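Local coordinates for hypothetical protein S4005 (Shigella flexneri 2a, PDB 1Z67) that is of unknown function but carries a homeodomain-like helical motif within a YidB family fold, consistent with but not proof of DNA binding, at residues A[26-31]-A[79-84]; A[39-44]-A[71-76]; A[52-57]-A[102-107]; A[45-50]-A[62-67]. All coordinates share one frame; numbering follows the deposited sequence.

Contact 1: residues A[26-31]-A[79-84]; sequences LSWVEE and SDLGQK. With NA (sodium ion), chain B.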
# COMPACT_ATOMS: atom_id res chain seq x y z
N LEU A 26 5.26 0.13 4.22
CA LEU A 26 5.73 -1.25 4.47
C LEU A 26 5.42 -1.69 5.90
O LEU A 26 4.88 -2.80 6.11
CB LEU A 26 7.23 -1.34 4.23
CG LEU A 26 7.56 -1.55 2.76
CD1 LEU A 26 6.61 -0.93 1.73
CD2 LEU A 26 8.99 -1.11 2.51
N SER A 27 5.77 -0.82 6.85
CA SER A 27 5.57 -1.08 8.28
C SER A 27 4.08 -1.24 8.54
O SER A 27 3.68 -2.18 9.22
CB SER A 27 6.15 0.05 9.12
OG SER A 27 7.56 -0.00 9.06
N TRP A 28 3.28 -0.35 7.95
CA TRP A 28 1.83 -0.39 8.13
C TRP A 28 1.24 -1.71 7.61
O TRP A 28 0.40 -2.33 8.26
CB TRP A 28 1.19 0.80 7.43
CG TRP A 28 -0.29 0.73 7.27
CD1 TRP A 28 -1.26 1.07 8.22
CD2 TRP A 28 -1.00 0.35 6.09
NE1 TRP A 28 -2.50 0.92 7.68
CE2 TRP A 28 -2.39 0.51 6.38
CE3 TRP A 28 -0.62 -0.05 4.80
CZ2 TRP A 28 -3.39 0.22 5.44
CZ3 TRP A 28 -1.62 -0.31 3.86
CH2 TRP A 28 -2.98 -0.19 4.19
N VAL A 29 1.71 -2.19 6.45
CA VAL A 29 1.19 -3.44 5.90
C VAL A 29 1.37 -4.57 6.92
O VAL A 29 0.46 -5.34 7.17
CB VAL A 29 1.85 -3.82 4.56
CG1 VAL A 29 1.50 -5.28 4.15
CG2 VAL A 29 1.44 -2.84 3.46
N GLU A 30 2.56 -4.65 7.49
CA GLU A 30 2.84 -5.71 8.45
C GLU A 30 2.01 -5.54 9.73
O GLU A 30 1.48 -6.53 10.26
CB GLU A 30 4.35 -5.74 8.74
CG GLU A 30 5.21 -5.93 7.46
CD GLU A 30 5.27 -7.38 6.94
OE1 GLU A 30 6.35 -8.03 7.03
OE2 GLU A 30 4.23 -7.88 6.43
N GLU A 31 1.83 -4.30 10.17
CA GLU A 31 1.06 -4.04 11.40
C GLU A 31 -0.40 -4.40 11.22
O GLU A 31 -1.07 -4.77 12.19
CB GLU A 31 1.17 -2.60 11.79
CG GLU A 31 2.54 -2.30 12.27
CD GLU A 31 2.73 -0.86 12.62
OE1 GLU A 31 2.07 0.04 12.01
OE2 GLU A 31 3.54 -0.66 13.55
N SER A 79 -6.57 5.27 8.67
CA SER A 79 -6.16 6.23 9.70
C SER A 79 -4.87 5.78 10.39
O SER A 79 -4.03 6.60 10.75
CB SER A 79 -7.29 6.43 10.73
OG SER A 79 -6.85 7.26 11.79
N ASP A 80 -4.71 4.46 10.58
CA ASP A 80 -3.47 3.91 11.13
C ASP A 80 -2.25 4.35 10.28
O ASP A 80 -1.21 4.78 10.81
CB ASP A 80 -3.53 2.36 11.20
CG ASP A 80 -4.51 1.83 12.30
OD1 ASP A 80 -4.92 2.61 13.18
OD2 ASP A 80 -4.87 0.63 12.23
N LEU A 81 -2.37 4.25 8.96
CA LEU A 81 -1.26 4.69 8.10
C LEU A 81 -1.07 6.22 8.20
O LEU A 81 0.07 6.71 8.31
CB LEU A 81 -1.52 4.28 6.67
CG LEU A 81 -0.47 4.79 5.68
CD1 LEU A 81 0.93 4.20 6.02
CD2 LEU A 81 -0.89 4.38 4.29
N GLY A 82 -2.19 6.96 8.20
CA GLY A 82 -2.17 8.43 8.31
C GLY A 82 -1.43 8.80 9.57
O GLY A 82 -0.54 9.66 9.53
N GLN A 83 -1.73 8.10 10.67
CA GLN A 83 -1.10 8.44 11.95
C GLN A 83 0.39 8.24 11.93
O GLN A 83 1.14 9.07 12.45
CB GLN A 83 -1.73 7.62 13.07
CG GLN A 83 -3.17 8.01 13.37
CD GLN A 83 -3.85 7.01 14.29
OE1 GLN A 83 -5.03 6.69 14.11
NE2 GLN A 83 -3.12 6.51 15.28
N LYS A 84 0.82 7.15 11.29
CA LYS A 84 2.22 6.88 11.14
C LYS A 84 2.93 8.00 10.40
O LYS A 84 4.06 8.35 10.74
CB LYS A 84 2.42 5.57 10.38
CG LYS A 84 3.48 4.70 10.97
CD LYS A 84 3.50 3.31 10.35
CE LYS A 84 4.35 2.38 11.21
NZ LYS A 84 3.69 2.12 12.52
NA NA B . -6.58 4.33 13.74
O HOH W 1 4.52 1.11 15.06
O HOH W 2 -8.82 4.99 15.06
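The indole of Trp28 meets Leu81 over one face and Asp80 at its edge. Leu81 CB stands 3.6 Å from the centroid of the five-membered ring of Trp28, 11° off the ring normal, which meets the definition of a CH-pi contact. Asp80 CB lies in the ring plane beside NE1. With CG anti to the backbone N (chi1 167°), the root of the indole is carried to the Leu81 side; the leucine crosses it at about a right angle, Leu81 CD1 reaching Trp28 CB at 3.7 Å. Trp28 NE1 bonds to Ala77 O, which restrains the turn of the ring.

At the exposed margin, in one of its two conformers, Lys84 meets Glu31 tip to tip in a salt bridge. There Lys84 NZ is 2.7 Å from Glu31 OE1, on the syn side but somewhat out of the carboxylate plane, bonds weakly to OE2, and shares a water with it. Asp80 OD1 binds a sodium ion at 2.5 Å, joined by a water and by Gln83 OE1 in one conformer, while Asp80 OD2 bonds to Gln32.

Helices 21-31 and 75-85 run roughly antiparallel here, 141° between their N-to-C directions; Leu38 of helix 35-44 and Leu96 of helix 89-106 also pack on Trp28.

Contact 2: residues A[39-44]-A[71-76]; sequences LEKLQS and SALGTN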
# COMPACT_ATOMS: atom_id res chain seq x y z
N LEU A 39 -5.35 -7.88 0.93
CA LEU A 39 -5.94 -8.50 -0.27
C LEU A 39 -7.37 -8.99 0.02
O LEU A 39 -8.30 -8.70 -0.73
CB LEU A 39 -5.03 -9.63 -0.81
CG LEU A 39 -3.65 -9.21 -1.36
CD1 LEU A 39 -2.75 -10.43 -1.71
CD2 LEU A 39 -3.83 -8.35 -2.57
N GLU A 40 -7.53 -9.64 1.16
CA GLU A 40 -8.86 -10.16 1.55
C GLU A 40 -9.85 -9.03 1.76
O GLU A 40 -11.02 -9.15 1.34
CB GLU A 40 -8.81 -11.03 2.81
CG GLU A 40 -9.82 -12.22 2.82
CD GLU A 40 -11.29 -11.88 2.54
OE1 GLU A 40 -11.75 -12.07 1.39
OE2 GLU A 40 -12.00 -11.45 3.46
N LYS A 41 -9.39 -7.91 2.34
CA LYS A 41 -10.28 -6.76 2.50
C LYS A 41 -10.69 -6.13 1.18
O LYS A 41 -11.85 -5.75 1.00
CB LYS A 41 -9.68 -5.69 3.39
CG LYS A 41 -9.62 -6.09 4.81
CD LYS A 41 -9.14 -4.93 5.63
CE LYS A 41 -9.65 -5.07 7.03
NZ LYS A 41 -9.28 -3.86 7.74
N LEU A 42 -9.74 -6.04 0.24
CA LEU A 42 -10.10 -5.53 -1.07
C LEU A 42 -11.17 -6.43 -1.70
O LEU A 42 -12.16 -5.94 -2.26
CB LEU A 42 -8.87 -5.48 -1.94
CG LEU A 42 -7.81 -4.44 -1.49
CD1 LEU A 42 -6.60 -4.60 -2.39
CD2 LEU A 42 -8.33 -3.02 -1.63
N GLN A 43 -10.99 -7.73 -1.54
CA GLN A 43 -11.93 -8.71 -2.11
C GLN A 43 -13.31 -8.68 -1.45
O GLN A 43 -14.32 -8.71 -2.17
CB GLN A 43 -11.32 -10.08 -2.04
CG GLN A 43 -10.22 -10.23 -3.09
CD GLN A 43 -9.39 -11.48 -2.95
OE1 GLN A 43 -9.25 -12.03 -1.87
NE2 GLN A 43 -8.79 -11.90 -4.05
N SER A 44 -13.34 -8.65 -0.12
CA SER A 44 -14.62 -8.56 0.62
C SER A 44 -15.32 -7.19 0.42
O SER A 44 -16.54 -7.06 0.65
CB SER A 44 -14.36 -8.78 2.11
OG SER A 44 -13.88 -10.08 2.36
N SER A 71 -13.14 2.73 1.82
CA SER A 71 -14.37 1.91 1.90
C SER A 71 -14.02 0.43 2.09
O SER A 71 -14.60 -0.24 2.92
CB SER A 71 -15.25 2.10 0.67
OG SER A 71 -15.92 3.35 0.73
N ALA A 72 -13.07 -0.06 1.32
CA ALA A 72 -12.74 -1.47 1.36
C ALA A 72 -11.87 -1.86 2.55
O ALA A 72 -12.07 -2.92 3.15
CB ALA A 72 -12.09 -1.90 0.05
N LEU A 73 -10.90 -1.02 2.88
CA LEU A 73 -9.89 -1.32 3.89
C LEU A 73 -10.34 -0.95 5.27
O LEU A 73 -9.85 -1.48 6.28
CB LEU A 73 -8.56 -0.63 3.57
CG LEU A 73 -7.83 -1.06 2.30
CD1 LEU A 73 -6.52 -0.32 2.19
CD2 LEU A 73 -7.60 -2.59 2.31
N GLY A 74 -11.28 -0.01 5.30
CA GLY A 74 -11.83 0.53 6.52
C GLY A 74 -11.11 1.81 6.92
O GLY A 74 -9.90 1.97 6.70
N THR A 75 -11.87 2.71 7.53
CA THR A 75 -11.34 3.98 8.07
C THR A 75 -10.26 3.81 9.11
O THR A 75 -9.25 4.49 9.06
CB THR A 75 -12.48 4.83 8.64
OG1 THR A 75 -13.38 5.16 7.58
CG2 THR A 75 -11.92 6.11 9.24
N ASN A 76 -10.42 2.87 10.04
CA ASN A 76 -9.39 2.68 11.05
C ASN A 76 -8.04 2.27 10.46
O ASN A 76 -7.00 2.81 10.84
CB ASN A 76 -9.82 1.64 12.06
CG ASN A 76 -10.93 2.12 12.92
OD1 ASN A 76 -11.37 3.27 12.80
ND2 ASN A 76 -11.41 1.25 13.80
O HOH W 3 -13.79 -5.14 3.09
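Leu73 O receives the ammonium of Lys41, with Lys41 NZ 2.8 Å from Leu73 O. The C=O...N angle is 148° and the donor is tilted 26° from the carbonyl plane. The lysine chain is extended beyond CG, which lets its methylenes run past the backbone of Leu73: Lys41 CD is 3.6 Å from Leu73 O. This carbonyl belongs to the last residue of helix 66-73, so the bond joins the C-terminal part of helix 35-44 to the break at Gly74, which has a positive phi of 95° and also takes the N-cap position of helix 75-85. At those backbone angles a CB would press on the carbonyl O of Leu73.

A second polar link is made by water, which donates both to Lys41 O at 2.9 Å and to Ala72 O. These two carbonyl oxygens lie 3.6 Å apart, and the water's two protons would offset their mutual repulsion.

The apolar part is made chiefly by leucines. Leu42 CD2 touches Leu73 CD2 at 4.0 Å, the two side chains crossing obliquely, and Leu73 CD2 also meets Lys41 CB at 3.9 Å. Leu47 packs against both Leu42 and Ala72.

Chemically, a cation is set at the C-terminal end of helix 66-73; its charge would probably interact favourably with the helix dipole as well as with Leu73 O, while the leucines behind it stay buried.

Contact 3: residues A[52-57]-A[102-107]; sequences STWLSN and KIIDAL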
# COMPACT_ATOMS: atom_id res chain seq x y z
N SER A 52 -7.85 -7.75 -9.45
CA SER A 52 -7.40 -8.74 -10.45
C SER A 52 -6.54 -8.10 -11.55
O SER A 52 -5.65 -8.75 -12.09
CB SER A 52 -8.58 -9.52 -11.05
OG SER A 52 -9.30 -8.69 -11.94
N THR A 53 -6.78 -6.82 -11.84
CA THR A 53 -6.01 -6.14 -12.89
C THR A 53 -4.58 -5.82 -12.39
O THR A 53 -3.63 -5.77 -13.16
CB THR A 53 -6.69 -4.83 -13.38
OG1 THR A 53 -6.59 -3.80 -12.38
CG2 THR A 53 -8.16 -5.07 -13.76
N TRP A 54 -4.43 -5.60 -11.08
CA TRP A 54 -3.10 -5.37 -10.48
C TRP A 54 -2.31 -6.66 -10.40
O TRP A 54 -1.09 -6.66 -10.67
CB TRP A 54 -3.25 -4.83 -9.08
CG TRP A 54 -4.13 -3.61 -8.94
CD1 TRP A 54 -4.59 -2.80 -9.95
CD2 TRP A 54 -4.66 -3.07 -7.73
NE1 TRP A 54 -5.37 -1.81 -9.45
CE2 TRP A 54 -5.44 -1.94 -8.08
CE3 TRP A 54 -4.55 -3.44 -6.37
CZ2 TRP A 54 -6.11 -1.16 -7.11
CZ3 TRP A 54 -5.20 -2.68 -5.40
CH2 TRP A 54 -5.99 -1.57 -5.78
N LEU A 55 -2.99 -7.76 -10.09
CA LEU A 55 -2.33 -9.07 -9.97
C LEU A 55 -1.86 -9.61 -11.34
O LEU A 55 -0.86 -10.33 -11.43
CB LEU A 55 -3.30 -10.07 -9.31
CG LEU A 55 -3.58 -9.75 -7.84
CD1 LEU A 55 -4.67 -10.70 -7.34
CD2 LEU A 55 -2.30 -9.90 -6.98
N SER A 56 -2.61 -9.30 -12.38
CA SER A 56 -2.32 -9.81 -13.73
C SER A 56 -0.92 -9.37 -14.15
O SER A 56 -0.48 -8.23 -13.84
CB SER A 56 -3.34 -9.23 -14.70
OG SER A 56 -3.02 -9.61 -16.02
N ASN A 57 -0.19 -10.27 -14.84
CA ASN A 57 1.12 -9.90 -15.43
C ASN A 57 1.02 -9.50 -16.89
O ASN A 57 2.04 -9.26 -17.55
CB ASN A 57 2.21 -10.98 -15.18
CG ASN A 57 1.84 -12.39 -15.68
OD1 ASN A 57 1.03 -12.56 -16.61
ND2 ASN A 57 2.44 -13.40 -15.05
N LYS A 102 0.68 -0.30 -7.40
CA LYS A 102 2.06 -0.55 -7.86
C LYS A 102 2.75 -1.58 -6.98
O LYS A 102 3.48 -2.46 -7.47
CB LYS A 102 2.86 0.75 -7.80
CG LYS A 102 2.29 1.83 -8.70
CD LYS A 102 3.11 3.10 -8.64
CE LYS A 102 2.82 3.96 -9.83
NZ LYS A 102 1.74 4.89 -9.51
N ILE A 103 2.46 -1.53 -5.69
CA ILE A 103 3.02 -2.50 -4.76
C ILE A 103 2.50 -3.91 -5.05
O ILE A 103 3.28 -4.88 -5.14
CB ILE A 103 2.76 -2.09 -3.29
CG1 ILE A 103 3.63 -0.86 -2.94
CG2 ILE A 103 3.08 -3.24 -2.34
CD1 ILE A 103 3.15 -0.11 -1.68
N ILE A 104 1.19 -4.02 -5.22
CA ILE A 104 0.57 -5.34 -5.47
C ILE A 104 1.04 -5.88 -6.80
O ILE A 104 1.40 -7.05 -6.88
CB ILE A 104 -0.95 -5.27 -5.31
CG1 ILE A 104 -1.22 -5.02 -3.82
CG2 ILE A 104 -1.61 -6.57 -5.90
CD1 ILE A 104 -2.65 -4.73 -3.51
N ASP A 105 1.10 -5.02 -7.82
CA ASP A 105 1.60 -5.44 -9.14
C ASP A 105 3.05 -5.97 -9.03
O ASP A 105 3.39 -7.04 -9.51
CB ASP A 105 1.51 -4.31 -10.16
CG ASP A 105 2.31 -4.60 -11.44
OD1 ASP A 105 1.96 -5.54 -12.17
OD2 ASP A 105 3.30 -3.88 -11.70
N ALA A 106 3.90 -5.21 -8.34
CA ALA A 106 5.31 -5.59 -8.15
C ALA A 106 5.48 -6.92 -7.39
O ALA A 106 6.43 -7.70 -7.66
CB ALA A 106 6.04 -4.47 -7.43
N LEU A 107 4.55 -7.19 -6.47
CA LEU A 107 4.56 -8.44 -5.68
C LEU A 107 4.02 -9.67 -6.41
O LEU A 107 4.06 -10.77 -5.85
CB LEU A 107 3.82 -8.27 -4.34
CG LEU A 107 4.47 -7.33 -3.32
CD1 LEU A 107 3.47 -7.05 -2.18
CD2 LEU A 107 5.81 -7.88 -2.79
O HOH W 4 1.26 -8.28 -11.56
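Ile104 packs against both Trp54 and Leu55, using a different branch for each. Its CD1 lies at the edge of the indole, near the ring plane, 3.7 Å from Trp54 CE3 and almost as close to CZ3. Its CG2 meets Leu55 CD2 at 3.6 Å and approaches Trp54 CB at 4.0 Å. Chi1 of -68° sends CG1 and CG2 in different directions, CG2 anti to the backbone N, and chi2 of 171° extends CD1 to the indole edge. Both pairs of side chains cross at a slant.

Backbone joins backbone beside this apolar patch. Asp105 CA lies 3.3 Å from Trp54 O with an angle of 142° at the hydrogen, a CA-H...O contact, and the two CA atoms of this pair are 4.9 Å apart. Such a close approach brings Asp105 CB to 3.5 Å from the same oxygen. Further out, a water donates to Ser56 O and, in one conformer of Asp105, to its OD1, each at 2.9 Å, although more acceptors surround it than it has protons to give.

In the second shell, Trp54 NE1 bonds to Gln62 O, which orients the indole. Leu39 and Leu42 of helix 35-44 both touch Ile104, while Ser108 OG lies in hydrogen-bonding geometry to Ile104 O and Asp105 O at the helix end.

The chemistry is thus divided: apolar branches meet on the buried side of helices 48-55 and 89-106, and near their C-terminal ends water sits among carbonyl and carboxylate oxygens, where it may temper their mutual repulsion.

Contact 4: residues A[45-50]-A[62-67]; sequences GGLGAI and QSVSGE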
# COMPACT_ATOMS: atom_id res chain seq x y z
N GLY A 45 -14.57 -6.17 -0.00
CA GLY A 45 -15.09 -4.83 -0.13
C GLY A 45 -15.52 -4.49 -1.54
O GLY A 45 -15.80 -3.31 -1.83
N GLY A 46 -15.56 -5.50 -2.41
CA GLY A 46 -16.08 -5.32 -3.76
C GLY A 46 -15.08 -4.86 -4.79
O GLY A 46 -15.45 -4.57 -5.91
N LEU A 47 -13.79 -4.84 -4.43
CA LEU A 47 -12.74 -4.40 -5.35
C LEU A 47 -11.99 -5.56 -5.98
O LEU A 47 -10.88 -5.38 -6.51
CB LEU A 47 -11.76 -3.46 -4.63
CG LEU A 47 -12.33 -2.10 -4.21
CD1 LEU A 47 -11.27 -1.25 -3.50
CD2 LEU A 47 -12.90 -1.31 -5.39
N GLY A 48 -12.56 -6.77 -5.92
CA GLY A 48 -11.90 -7.93 -6.50
C GLY A 48 -11.53 -7.81 -7.98
O GLY A 48 -10.47 -8.27 -8.40
N ALA A 49 -12.43 -7.22 -8.79
CA ALA A 49 -12.15 -7.08 -10.22
C ALA A 49 -10.99 -6.08 -10.45
O ALA A 49 -10.06 -6.38 -11.19
CB ALA A 49 -13.39 -6.68 -11.02
N ILE A 50 -11.05 -4.94 -9.78
CA ILE A 50 -9.94 -3.98 -9.82
C ILE A 50 -8.64 -4.64 -9.31
O ILE A 50 -7.60 -4.55 -9.99
CB ILE A 50 -10.26 -2.70 -9.04
CG1 ILE A 50 -11.30 -1.87 -9.82
CG2 ILE A 50 -8.94 -1.86 -8.84
CD1 ILE A 50 -11.87 -0.70 -9.06
N GLN A 62 -5.84 -1.14 -13.22
CA GLN A 62 -7.03 -0.28 -13.14
C GLN A 62 -6.94 0.73 -11.99
O GLN A 62 -6.49 0.41 -10.89
CB GLN A 62 -8.31 -1.10 -13.02
CG GLN A 62 -9.60 -0.25 -13.16
CD GLN A 62 -10.87 -1.09 -13.40
OE1 GLN A 62 -10.80 -2.25 -13.82
NE2 GLN A 62 -12.03 -0.50 -13.13
N SER A 63 -7.33 1.98 -12.24
CA SER A 63 -7.31 3.02 -11.22
C SER A 63 -8.30 2.71 -10.09
O SER A 63 -9.28 1.99 -10.29
CB SER A 63 -7.65 4.37 -11.86
OG SER A 63 -7.95 5.36 -10.90
N VAL A 64 -7.99 3.20 -8.89
CA VAL A 64 -8.85 3.13 -7.71
C VAL A 64 -8.77 4.48 -7.00
O VAL A 64 -7.72 5.15 -7.05
CB VAL A 64 -8.40 1.95 -6.77
CG1 VAL A 64 -7.01 2.20 -6.16
CG2 VAL A 64 -9.43 1.63 -5.65
N SER A 65 -9.86 4.90 -6.38
CA SER A 65 -9.86 6.15 -5.63
C SER A 65 -9.51 5.94 -4.17
O SER A 65 -9.69 4.83 -3.63
CB SER A 65 -11.22 6.83 -5.73
OG SER A 65 -12.18 6.14 -4.97
N GLY A 66 -9.03 7.00 -3.52
CA GLY A 66 -8.82 6.95 -2.07
C GLY A 66 -10.10 6.58 -1.33
O GLY A 66 -10.09 5.78 -0.39
N GLU A 67 -11.22 7.14 -1.77
CA GLU A 67 -12.51 6.83 -1.15
C GLU A 67 -12.81 5.34 -1.28
O GLU A 67 -13.27 4.72 -0.31
CB GLU A 67 -13.60 7.65 -1.87
CG GLU A 67 -13.26 9.15 -2.06
CD GLU A 67 -12.49 9.44 -3.36
OE1 GLU A 67 -13.15 9.62 -4.42
OE2 GLU A 67 -11.24 9.53 -3.31
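This is a largely apolar contact between the start of helix 48-55 and the extended loop that leads into helix 66-73, with Leu47 and Ile50 meeting Gln62 and Val64. It buries 216 Å² over both sides, and Ile50 contributes the largest share.

Ile50 lies across the flat amide end of Gln62 at about a right angle, its CG1 3.7 Å from both Gln62 CD and Gln62 NE2. Chi1 of -171° sends Gln62 CG out from the backbone, anti to N, and the extended chain beyond it brings the amide across Ile50. On the backbone side of the loop, Ile50 CD1 touches Ser63 O at 3.9 Å and Ile50 CG2 lies at the same distance from Gln62 O.

The inner pair is Leu47 with Val64, Leu47 CD1 to Val64 CG2 at 4.0 Å, again crossed at about a right angle. Val64 CG2 is anti to the backbone N, while its CG1 takes the crowded position between N and the carbonyl carbon (chi1 66°). Ile50 CG2 stands further off, 4.4 Å from Val64 CB.

Where the loop ends, Ser65 N-caps helix 66-73, its OG bonding Gln68 N. Leu69 of that helix packs on both Leu47 and Val64, while Thr53 of helix 48-55 holds the other end of the loop through a bond between its OG1 and Gln62 N.

Contacts 2, 3 and 4 touch one another pairwise: Leu42 packs on both Trp54 and Ile104, Trp54 on Val64, and Ala72 on Leu47, so one apolar interior runs through them. Contact 1 joins it through Trp28 and Leu73, but lies about 20 Å between centres from contact 3, on the opposite side of the chain's centre. Helix 75-85 serves contacts 1 and 2, helix 66-73 contacts 2 and 4, and helix 48-55 contacts 3 and 4. No touching residue of contacts 2 and 3 is fully exposed, whereas contacts 1 and 4 have two each and in that sense are nearer the surface. Their polar margins differ: salt bridge and sodium, lysine on a helix-end carbonyl, water among oxygens, and glutamine amide against isoleucine, in order.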